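Local coordinates for UPF0141 protein yjdB (Campylobacter jejuni subsp. jejuni HB93-13, PDB 4TN0) that probably transfers phosphoethanolamine to cell-envelope targets, as the zinc-binding periplasmic domain of EptC, a protein required for polymyxin resistance and motility, at residues 16-24 / 281-290; 128-137 / 199-210. All coordinates share one frame; numbering follows the deposited sequence.

Contact 1 of 2, residues 16-24 / 281-290; sequences TKKLLVLVV and LFSTLLGYFN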
loop_
_atom_site.group_PDB
_atom_site.type_symbol
_atom_site.label_atom_id
_atom_site.label_comp_id
_atom_site.label_asym_id
_atom_site.label_seq_id
_atom_site.Cartn_x
_atom_site.Cartn_y
_atom_site.Cartn_z
ATOM N N THR A 16 23.442 -8.989 -2.723
ATOM C CA THR A 16 23.279 -7.570 -3.102
ATOM C C THR A 16 22.694 -6.766 -1.920
ATOM O O THR A 16 21.999 -7.316 -1.063
ATOM C CB THR A 16 22.343 -7.386 -4.346
ATOM O OG1 THR A 16 22.711 -8.302 -5.380
ATOM C CG2 THR A 16 22.447 -5.971 -4.915
ATOM N N LYS A 17 22.966 -5.471 -1.852
ATOM C CA LYS A 17 22.445 -4.694 -0.732
ATOM C C LYS A 17 21.062 -4.132 -1.132
ATOM O O LYS A 17 20.938 -3.414 -2.127
ATOM C CB LYS A 17 23.445 -3.593 -0.345
ATOM C CG LYS A 17 24.828 -4.170 0.001
ATOM C CD LYS A 17 25.405 -3.708 1.341
ATOM C CE LYS A 17 26.815 -4.310 1.580
ATOM N NZ LYS A 17 27.908 -3.863 0.644
ATOM N N LYS A 18 20.024 -4.492 -0.370
ATOM C CA LYS A 18 18.632 -4.228 -0.777
ATOM C C LYS A 18 17.759 -3.536 0.293
ATOM O O LYS A 18 17.875 -3.807 1.498
ATOM C CB LYS A 18 17.949 -5.539 -1.202
ATOM C CG LYS A 18 18.370 -6.106 -2.546
ATOM C CD LYS A 18 17.688 -7.445 -2.785
ATOM C CE LYS A 18 17.799 -7.882 -4.234
ATOM N NZ LYS A 18 16.736 -7.267 -5.095
ATOM N N LEU A 19 16.883 -2.642 -0.163
ATOM C CA LEU A 19 15.906 -1.986 0.716
ATOM C C LEU A 19 14.545 -1.805 0.056
ATOM O O LEU A 19 14.411 -1.003 -0.870
ATOM C CB LEU A 19 16.426 -0.618 1.169
ATOM C CG LEU A 19 15.440 0.253 1.953
ATOM C CD1 LEU A 19 14.904 -0.479 3.173
ATOM C CD2 LEU A 19 16.073 1.587 2.351
ATOM N N LEU A 20 13.529 -2.498 0.566
ATOM C CA LEU A 20 12.167 -2.300 0.066
ATOM C C LEU A 20 11.320 -1.585 1.130
ATOM O O LEU A 20 11.257 -2.009 2.287
ATOM C CB LEU A 20 11.513 -3.631 -0.351
ATOM C CG LEU A 20 10.078 -3.529 -0.886
ATOM C CD1 LEU A 20 10.054 -2.626 -2.102
ATOM C CD2 LEU A 20 9.462 -4.887 -1.229
ATOM N N VAL A 21 10.717 -0.470 0.732
ATOM C CA VAL A 21 9.750 0.225 1.580
ATOM C C VAL A 21 8.360 -0.067 1.026
ATOM O O VAL A 21 8.033 0.317 -0.104
ATOM C CB VAL A 21 9.998 1.766 1.646
ATOM C CG1 VAL A 21 8.846 2.462 2.349
ATOM C CG2 VAL A 21 11.325 2.102 2.353
ATOM N N LEU A 22 7.577 -0.809 1.807
ATOM C CA LEU A 22 6.210 -1.178 1.431
ATOM C C LEU A 22 5.235 -0.257 2.144
ATOM O O LEU A 22 5.145 -0.266 3.371
ATOM C CB LEU A 22 5.913 -2.626 1.807
ATOM C CG LEU A 22 4.525 -3.176 1.513
ATOM C CD1 LEU A 22 4.269 -3.223 0.014
ATOM C CD2 LEU A 22 4.388 -4.554 2.121
ATOM N N VAL A 23 4.502 0.547 1.404
ATOM C CA VAL A 23 3.554 1.408 2.087
ATOM C C VAL A 23 2.126 0.896 1.904
ATOM O O VAL A 23 1.596 0.894 0.790
ATOM C CB VAL A 23 3.656 2.866 1.612
ATOM C CG1 VAL A 23 2.659 3.723 2.375
ATOM C CG2 VAL A 23 5.055 3.385 1.873
ATOM N N VAL A 24 1.531 0.437 3.009
ATOM C CA VAL A 24 0.128 0.014 3.033
ATOM C C VAL A 24 -0.790 1.201 3.335
ATOM O O VAL A 24 -0.839 1.729 4.455
ATOM C CB VAL A 24 -0.120 -1.097 4.074
ATOM C CG1 VAL A 24 -1.611 -1.461 4.146
ATOM C CG2 VAL A 24 0.753 -2.312 3.782
ATOM N N LEU A 281 0.627 -9.544 -4.159
ATOM C CA LEU A 281 1.593 -8.972 -3.217
ATOM C C LEU A 281 2.466 -10.077 -2.638
ATOM O O LEU A 281 3.667 -9.889 -2.419
ATOM C CB LEU A 281 0.905 -8.194 -2.069
ATOM C CG LEU A 281 1.937 -7.580 -1.095
ATOM C CD1 LEU A 281 2.838 -6.569 -1.789
ATOM C CD2 LEU A 281 1.363 -6.961 0.196
ATOM N N PHE A 282 1.888 -11.259 -2.476
ATOM C CA PHE A 282 2.610 -12.349 -1.839
ATOM C C PHE A 282 3.879 -12.724 -2.612
ATOM O O PHE A 282 4.975 -12.684 -2.050
ATOM C CB PHE A 282 1.708 -13.574 -1.688
ATOM C CG PHE A 282 2.357 -14.706 -0.950
ATOM C CD1 PHE A 282 2.455 -14.680 0.432
ATOM C CD2 PHE A 282 2.917 -15.774 -1.639
ATOM C CE1 PHE A 282 3.061 -15.718 1.116
ATOM C CE2 PHE A 282 3.533 -16.813 -0.962
ATOM C CZ PHE A 282 3.609 -16.784 0.416
ATOM N N SER A 283 3.745 -13.058 -3.897
ATOM C CA SER A 283 4.907 -13.504 -4.663
ATOM C C SER A 283 5.845 -12.340 -4.942
ATOM O O SER A 283 7.066 -12.534 -5.014
ATOM C CB SER A 283 4.495 -14.155 -5.992
ATOM O OG SER A 283 3.878 -15.419 -5.799
ATOM N N THR A 284 5.287 -11.132 -5.054
ATOM C CA THR A 284 6.109 -9.948 -5.303
ATOM C C THR A 284 7.055 -9.710 -4.140
ATOM O O THR A 284 8.205 -9.313 -4.337
ATOM C CB THR A 284 5.258 -8.672 -5.535
ATOM O OG1 THR A 284 4.496 -8.818 -6.735
ATOM C CG2 THR A 284 6.152 -7.453 -5.689
ATOM N N LEU A 285 6.582 -9.999 -2.931
ATOM C CA LEU A 285 7.379 -9.791 -1.722
ATOM C C LEU A 285 8.428 -10.900 -1.518
ATOM O O LEU A 285 9.537 -10.646 -1.049
ATOM C CB LEU A 285 6.456 -9.697 -0.508
ATOM C CG LEU A 285 5.655 -8.408 -0.280
ATOM C CD1 LEU A 285 4.876 -8.578 0.997
ATOM C CD2 LEU A 285 6.535 -7.164 -0.190
ATOM N N LEU A 286 8.074 -12.133 -1.856
ATOM C CA LEU A 286 9.046 -13.211 -1.789
ATOM C C LEU A 286 10.094 -12.968 -2.872
ATOM O O LEU A 286 11.292 -12.916 -2.592
ATOM C CB LEU A 286 8.380 -14.571 -1.972
ATOM C CG LEU A 286 7.425 -15.043 -0.885
ATOM C CD1 LEU A 286 7.264 -16.550 -0.944
ATOM C CD2 LEU A 286 7.936 -14.624 0.466
ATOM N N GLY A 287 9.621 -12.767 -4.101
ATOM C CA GLY A 287 10.493 -12.545 -5.239
ATOM C C GLY A 287 11.503 -11.425 -5.064
ATOM O O GLY A 287 12.602 -11.469 -5.622
ATOM N N TYR A 288 11.141 -10.416 -4.283
ATOM C CA TYR A 288 11.987 -9.243 -4.166
ATOM C C TYR A 288 13.251 -9.567 -3.403
ATOM O O TYR A 288 14.315 -9.016 -3.698
ATOM C CB TYR A 288 11.259 -8.086 -3.478
ATOM C CG TYR A 288 12.006 -6.785 -3.623
ATOM C CD1 TYR A 288 12.965 -6.401 -2.689
ATOM C CD2 TYR A 288 11.772 -5.950 -4.711
ATOM C CE1 TYR A 288 13.663 -5.218 -2.830
ATOM C CE2 TYR A 288 12.465 -4.769 -4.861
ATOM C CZ TYR A 288 13.410 -4.409 -3.916
ATOM O OH TYR A 288 14.102 -3.230 -4.060
ATOM N N PHE A 289 13.145 -10.450 -2.415
ATOM C CA PHE A 289 14.322 -10.808 -1.635
ATOM C C PHE A 289 14.850 -12.176 -2.069
ATOM O O PHE A 289 15.633 -12.799 -1.358
ATOM C CB PHE A 289 13.992 -10.782 -0.143
ATOM C CG PHE A 289 13.668 -9.415 0.350
ATOM C CD1 PHE A 289 14.661 -8.592 0.853
ATOM C CD2 PHE A 289 12.375 -8.922 0.263
ATOM C CE1 PHE A 289 14.366 -7.314 1.288
ATOM C CE2 PHE A 289 12.080 -7.649 0.698
ATOM C CZ PHE A 289 13.074 -6.844 1.207
ATOM N N ASN A 290 14.466 -12.581 -3.282
ATOM C CA ASN A 290 14.895 -13.841 -3.895
ATOM C C ASN A 290 14.656 -15.076 -3.029
ATOM O O ASN A 290 15.528 -15.942 -2.935
ATOM C CB ASN A 290 16.387 -13.771 -4.259
ATOM C CG ASN A 290 16.700 -12.648 -5.229
ATOM O OD1 ASN A 290 17.389 -11.680 -4.883
ATOM N ND2 ASN A 290 16.168 -12.756 -6.442
#

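Contact 2 of 2, residues 128-137 / 199-210; sequences LDENLLIPFK and YTDYLLSEIIKL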
loop_
_atom_site.group_PDB
_atom_site.type_symbol
_atom_site.label_atom_id
_atom_site.label_comp_id
_atom_site.label_asym_id
_atom_site.label_seq_id
_atom_site.Cartn_x
_atom_site.Cartn_y
_atom_site.Cartn_z
ATOM N N LEU A 128 -1.112 12.618 12.362
ATOM C CA LEU A 128 -0.642 12.874 11.004
ATOM C C LEU A 128 0.310 11.766 10.547
ATOM O O LEU A 128 1.189 11.343 11.298
ATOM C CB LEU A 128 0.058 14.236 10.913
ATOM C CG LEU A 128 -0.758 15.525 10.705
ATOM C CD1 LEU A 128 -2.017 15.282 9.883
ATOM C CD2 LEU A 128 -1.127 16.113 12.053
ATOM N N ASP A 129 0.130 11.302 9.316
ATOM C CA ASP A 129 0.935 10.209 8.788
ATOM C C ASP A 129 2.425 10.563 8.774
ATOM O O ASP A 129 3.279 9.653 8.779
ATOM C CB ASP A 129 0.503 9.845 7.374
ATOM C CG ASP A 129 -0.630 8.835 7.328
ATOM O OD1 ASP A 129 -0.757 8.041 8.287
ATOM O OD2 ASP A 129 -1.376 8.850 6.313
ATOM N N GLU A 130 2.743 11.864 8.758
ATOM C CA GLU A 130 4.143 12.276 8.702
ATOM C C GLU A 130 4.952 11.730 9.886
ATOM O O GLU A 130 6.159 11.543 9.776
ATOM C CB GLU A 130 4.259 13.806 8.602
ATOM C CG GLU A 130 3.669 14.581 9.758
ATOM C CD GLU A 130 3.529 16.072 9.451
ATOM O OE1 GLU A 130 3.258 16.442 8.279
ATOM O OE2 GLU A 130 3.665 16.879 10.398
ATOM N N ASN A 131 4.284 11.413 10.988
ATOM C CA ASN A 131 4.973 10.867 12.155
ATOM C C ASN A 131 5.678 9.547 11.862
ATOM O O ASN A 131 6.523 9.108 12.639
ATOM C CB ASN A 131 4.011 10.693 13.334
ATOM C CG ASN A 131 3.438 12.011 13.804
ATOM O OD1 ASN A 131 3.992 13.067 13.511
ATOM N ND2 ASN A 131 2.318 11.964 14.524
ATOM N N LEU A 132 5.291 8.894 10.772
ATOM C CA LEU A 132 5.937 7.658 10.368
ATOM C C LEU A 132 7.348 7.934 9.834
ATOM O O LEU A 132 8.213 7.050 9.850
ATOM C CB LEU A 132 5.089 6.926 9.325
ATOM C CG LEU A 132 3.819 6.280 9.890
ATOM C CD1 LEU A 132 2.901 5.848 8.763
ATOM C CD2 LEU A 132 4.139 5.100 10.816
ATOM N N LEU A 133 7.601 9.162 9.386
ATOM C CA LEU A 133 8.916 9.470 8.840
ATOM C C LEU A 133 9.985 9.436 9.949
ATOM O O LEU A 133 11.172 9.226 9.677
ATOM C CB LEU A 133 8.888 10.818 8.119
ATOM C CG LEU A 133 8.056 10.722 6.835
ATOM C CD1 LEU A 133 7.972 12.030 6.068
ATOM C CD2 LEU A 133 8.627 9.656 5.951
ATOM N N ILE A 134 9.551 9.607 11.196
ATOM C CA ILE A 134 10.461 9.592 12.337
ATOM C C ILE A 134 11.080 8.213 12.616
ATOM O O ILE A 134 12.308 8.094 12.619
ATOM C CB ILE A 134 9.771 10.129 13.617
ATOM C CG1 ILE A 134 9.598 11.644 13.522
ATOM C CG2 ILE A 134 10.595 9.818 14.842
ATOM C CD1 ILE A 134 8.804 12.224 14.660
ATOM N N PRO A 135 10.259 7.165 12.860
ATOM C CA PRO A 135 10.951 5.893 13.105
ATOM C C PRO A 135 11.549 5.305 11.834
ATOM O O PRO A 135 12.446 4.463 11.922
ATOM C CB PRO A 135 9.843 4.995 13.651
ATOM C CG PRO A 135 8.613 5.508 12.973
ATOM C CD PRO A 135 8.792 6.994 12.863
ATOM N N PHE A 136 11.082 5.768 10.679
ATOM C CA PHE A 136 11.645 5.351 9.402
ATOM C C PHE A 136 13.062 5.872 9.230
ATOM O O PHE A 136 13.952 5.127 8.823
ATOM C CB PHE A 136 10.779 5.840 8.254
ATOM C CG PHE A 136 11.384 5.642 6.896
ATOM C CD1 PHE A 136 11.616 4.360 6.399
ATOM C CD2 PHE A 136 11.662 6.728 6.081
ATOM C CE1 PHE A 136 12.147 4.174 5.129
ATOM C CE2 PHE A 136 12.193 6.545 4.805
ATOM C CZ PHE A 136 12.429 5.265 4.327
ATOM N N LYS A 137 13.280 7.139 9.580
ATOM C CA LYS A 137 14.617 7.719 9.489
ATOM C C LYS A 137 15.547 6.980 10.452
ATOM O O LYS A 137 16.661 6.624 10.094
ATOM C CB LYS A 137 14.582 9.231 9.778
ATOM C CG LYS A 137 14.147 10.051 8.568
ATOM C CD LYS A 137 14.042 11.551 8.830
ATOM C CE LYS A 137 13.262 12.212 7.673
ATOM N NZ LYS A 137 12.920 13.662 7.813
ATOM N N TYR A 199 -1.779 14.630 0.356
ATOM C CA TYR A 199 -0.896 14.496 1.503
ATOM C C TYR A 199 -0.170 13.158 1.466
ATOM O O TYR A 199 1.034 13.095 1.661
ATOM C CB TYR A 199 -1.695 14.630 2.795
ATOM C CG TYR A 199 -0.881 14.552 4.075
ATOM C CD1 TYR A 199 0.271 15.308 4.237
ATOM C CD2 TYR A 199 -1.306 13.769 5.139
ATOM C CE1 TYR A 199 0.992 15.266 5.422
ATOM C CE2 TYR A 199 -0.592 13.711 6.323
ATOM C CZ TYR A 199 0.554 14.468 6.464
ATOM O OH TYR A 199 1.258 14.419 7.640
ATOM N N THR A 200 -0.904 12.093 1.170
ATOM C CA THR A 200 -0.295 10.780 1.010
ATOM C C THR A 200 0.694 10.800 -0.156
ATOM O O THR A 200 1.774 10.223 -0.056
ATOM C CB THR A 200 -1.352 9.684 0.794
ATOM O OG1 THR A 200 -2.044 9.463 2.026
ATOM C CG2 THR A 200 -0.694 8.373 0.370
ATOM N N ASP A 201 0.348 11.479 -1.246
ATOM C CA ASP A 201 1.264 11.567 -2.378
ATOM C C ASP A 201 2.594 12.241 -1.971
ATOM O O ASP A 201 3.681 11.733 -2.274
ATOM C CB ASP A 201 0.607 12.316 -3.530
ATOM C CG ASP A 201 1.306 12.068 -4.862
ATOM O OD1 ASP A 201 1.044 11.017 -5.488
ATOM O OD2 ASP A 201 2.098 12.928 -5.298
ATOM N N TYR A 202 2.501 13.358 -1.250
ATOM C CA TYR A 202 3.679 14.081 -0.765
ATOM C C TYR A 202 4.570 13.198 0.092
ATOM O O TYR A 202 5.793 13.177 -0.074
ATOM C CB TYR A 202 3.244 15.322 0.028
ATOM C CG TYR A 202 4.308 15.940 0.923
ATOM C CD1 TYR A 202 4.355 15.650 2.283
ATOM C CD2 TYR A 202 5.249 16.829 0.413
ATOM C CE1 TYR A 202 5.318 16.212 3.102
ATOM C CE2 TYR A 202 6.218 17.390 1.221
ATOM C CZ TYR A 202 6.251 17.084 2.565
ATOM O OH TYR A 202 7.208 17.663 3.380
ATOM N N LEU A 203 3.952 12.478 1.017
ATOM C CA LEU A 203 4.685 11.594 1.907
ATOM C C LEU A 203 5.404 10.497 1.128
ATOM O O LEU A 203 6.489 10.042 1.524
ATOM C CB LEU A 203 3.748 10.983 2.927
ATOM C CG LEU A 203 3.205 11.926 3.988
ATOM C CD1 LEU A 203 2.433 11.111 4.983
ATOM C CD2 LEU A 203 4.328 12.723 4.676
ATOM N N LEU A 204 4.789 10.046 0.039
ATOM C CA LEU A 204 5.467 9.086 -0.824
ATOM C C LEU A 204 6.731 9.697 -1.405
ATOM O O LEU A 204 7.794 9.089 -1.331
ATOM C CB LEU A 204 4.541 8.583 -1.943
ATOM C CG LEU A 204 3.741 7.301 -1.682
ATOM C CD1 LEU A 204 2.984 7.304 -0.374
ATOM C CD2 LEU A 204 2.844 6.951 -2.872
ATOM N N SER A 205 6.646 10.909 -1.936
ATOM C CA SER A 205 7.832 11.480 -2.561
ATOM C C SER A 205 8.890 11.836 -1.504
ATOM O O SER A 205 10.076 11.819 -1.804
ATOM C CB SER A 205 7.468 12.682 -3.442
ATOM O OG SER A 205 7.231 13.840 -2.678
ATOM N N GLU A 206 8.475 12.133 -0.275
ATOM C CA GLU A 206 9.421 12.306 0.832
ATOM C C GLU A 206 10.136 11.001 1.152
ATOM O O GLU A 206 11.297 11.003 1.566
ATOM C CB GLU A 206 8.720 12.834 2.078
ATOM C CG GLU A 206 8.375 14.318 2.001
ATOM C CD GLU A 206 9.597 15.235 1.950
ATOM O OE1 GLU A 206 10.325 15.294 2.962
ATOM O OE2 GLU A 206 9.806 15.909 0.912
ATOM N N ILE A 207 9.431 9.889 0.986
ATOM C CA ILE A 207 10.031 8.574 1.180
ATOM C C ILE A 207 11.060 8.317 0.082
ATOM O O ILE A 207 12.182 7.919 0.364
ATOM C CB ILE A 207 8.957 7.466 1.193
ATOM C CG1 ILE A 207 8.285 7.427 2.565
ATOM C CG2 ILE A 207 9.565 6.081 0.875
ATOM C CD1 ILE A 207 7.035 6.587 2.592
ATOM N N ILE A 208 10.674 8.588 -1.161
ATOM C CA ILE A 208 11.577 8.501 -2.297
ATOM C C ILE A 208 12.796 9.397 -2.071
ATOM O O ILE A 208 13.934 9.012 -2.350
ATOM C CB ILE A 208 10.861 8.922 -3.608
ATOM C CG1 ILE A 208 9.784 7.911 -3.992
ATOM C CG2 ILE A 208 11.831 9.063 -4.759
ATOM C CD1 ILE A 208 9.097 8.237 -5.290
ATOM N N LYS A 209 12.537 10.584 -1.526
ATOM C CA LYS A 209 13.548 11.614 -1.278
ATOM C C LYS A 209 14.585 11.142 -0.268
ATOM O O LYS A 209 15.755 11.485 -0.360
ATOM C CB LYS A 209 12.835 12.892 -0.796
ATOM C CG LYS A 209 13.670 14.102 -0.343
ATOM C CD LYS A 209 12.814 15.378 -0.596
ATOM C CE LYS A 209 13.129 16.562 0.324
ATOM N NZ LYS A 209 13.784 16.167 1.598
ATOM N N LEU A 210 14.149 10.329 0.683
ATOM C CA LEU A 210 15.053 9.758 1.664
ATOM C C LEU A 210 15.754 8.544 1.058
ATOM O O LEU A 210 16.855 8.170 1.475
ATOM C CB LEU A 210 14.297 9.379 2.941
ATOM C CG LEU A 210 13.967 10.559 3.877
ATOM C CD1 LEU A 210 12.895 10.165 4.874
ATOM C CD2 LEU A 210 15.198 11.126 4.604
#

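Contact 1 of 2, residues 16-24 / 281-290
The Y288 ring lies between two side chains of strand 18-24. Over one face stands the ammonium of K18, a cation-pi contact with NZ 4.6 Å from the ring centroid and 18° off the ring normal. The opposite face takes L20. Its CB makes an off-centre CH-pi contact, and L20 CB comes to 3.6 Å from Y288 CE1. L20 CD2 sits over the same face near the ring root. The F289 ring lies next to Y288, with Y288 CD1 over one face and L285 O in its plane at the edge. L20 CB meets F289 CZ obliquely at 3.9 Å.

A bend at the last torsion of K18 (chi4 -84°) accompanies a weak hydrogen bond from K18 NZ to Y288 O, 3.3 Å long. The stronger partner of this amine is E218, in a salt bridge. The hydroxyl of Y288 is hydrogen-bonded to S220, so strand 218-224 holds the polar ends of both side chains.

Further along, the contact is aliphatic. L285 CD2 is shared by two leucines: L20 CD2 at 3.9 Å and L22 CD2 at 4.1 Å. Both cross L285 at about a right angle. L22 and L281 meet tip to tip, with 4.1 Å between their CD1 atoms.

N290, at positive phi, is the C-prime residue of the Schellman motif that ends the helix. Strand and helix run nearly antiparallel, at 158°. The helix packs on one face of the central sheet, the layered alpha/beta arrangement of the alkaline phosphatase-like fold.

Contact 2 of 2, residues 128-137 / 199-210
Helix 133-137 and helix 199-210 run almost parallel, with their axes 11.9 Å apart, and a 3-10 segment at 129-132 leads into the first. They are neighbouring helices on one face of the central sheet of the alkaline phosphatase-like fold. F136 and I207 both touch strand 18-24 of that sheet.

Apolar side chains fill the space between the helices. L133 places CD1 4.0 Å from L203 CD2, and its other branch, CD2, lies 4.1 Å from I207 CG1. E206 adds its CB beside L133 CD1. At the far end L210 CD1 comes to the edge of the F136 ring, 3.7 Å from F136 CE2. The extended aliphatic chain of K137 crosses L210 at about a right angle, with K137 CE 3.5 Å from L210 CD1.

L203 CD1 packs against CB of D129 and also lies over one face of the Y199 ring. The D129 carboxylate turns to other partners. Its oxygens accept from the backbone N atoms of Q154 and G155, and N106 also donates to it.

The polar link is at the 3-10 end. Y199 holds CG anti to its backbone N (chi1 -178°), which carries the hydroxyl across to E130. Two bonds grip that oxygen. E130 N donates to Y199 OH at 3.2 Å, with a bent N-H...O angle of 141°. The hydroxyl in turn donates to the E130 carboxylate: Y199 OH is 2.9 Å from E130 OE1 and approaches it from 43° out of the carboxylate plane.

In the fold
From the N terminus the chain enters strand 18-24, the first half of contact 1. Its second half, segment 281-290, arrives 257 residues later, so contact 1 closes a very long loop. Contact 2 is nested inside it. Segment 128-137 comes first, strand 146-152 follows, and segment 199-210, on helix 186-211, closes the smaller loop, 62 residues beyond the end of 128-137. Strand 18-24 lies between strands 146-152 and 218-224 and joins the contacts. It turns K18, L20 and L22 to helix 281-288, V21 to F136 and I207, and V23 to I207. Helices thus pack on both faces of this strand.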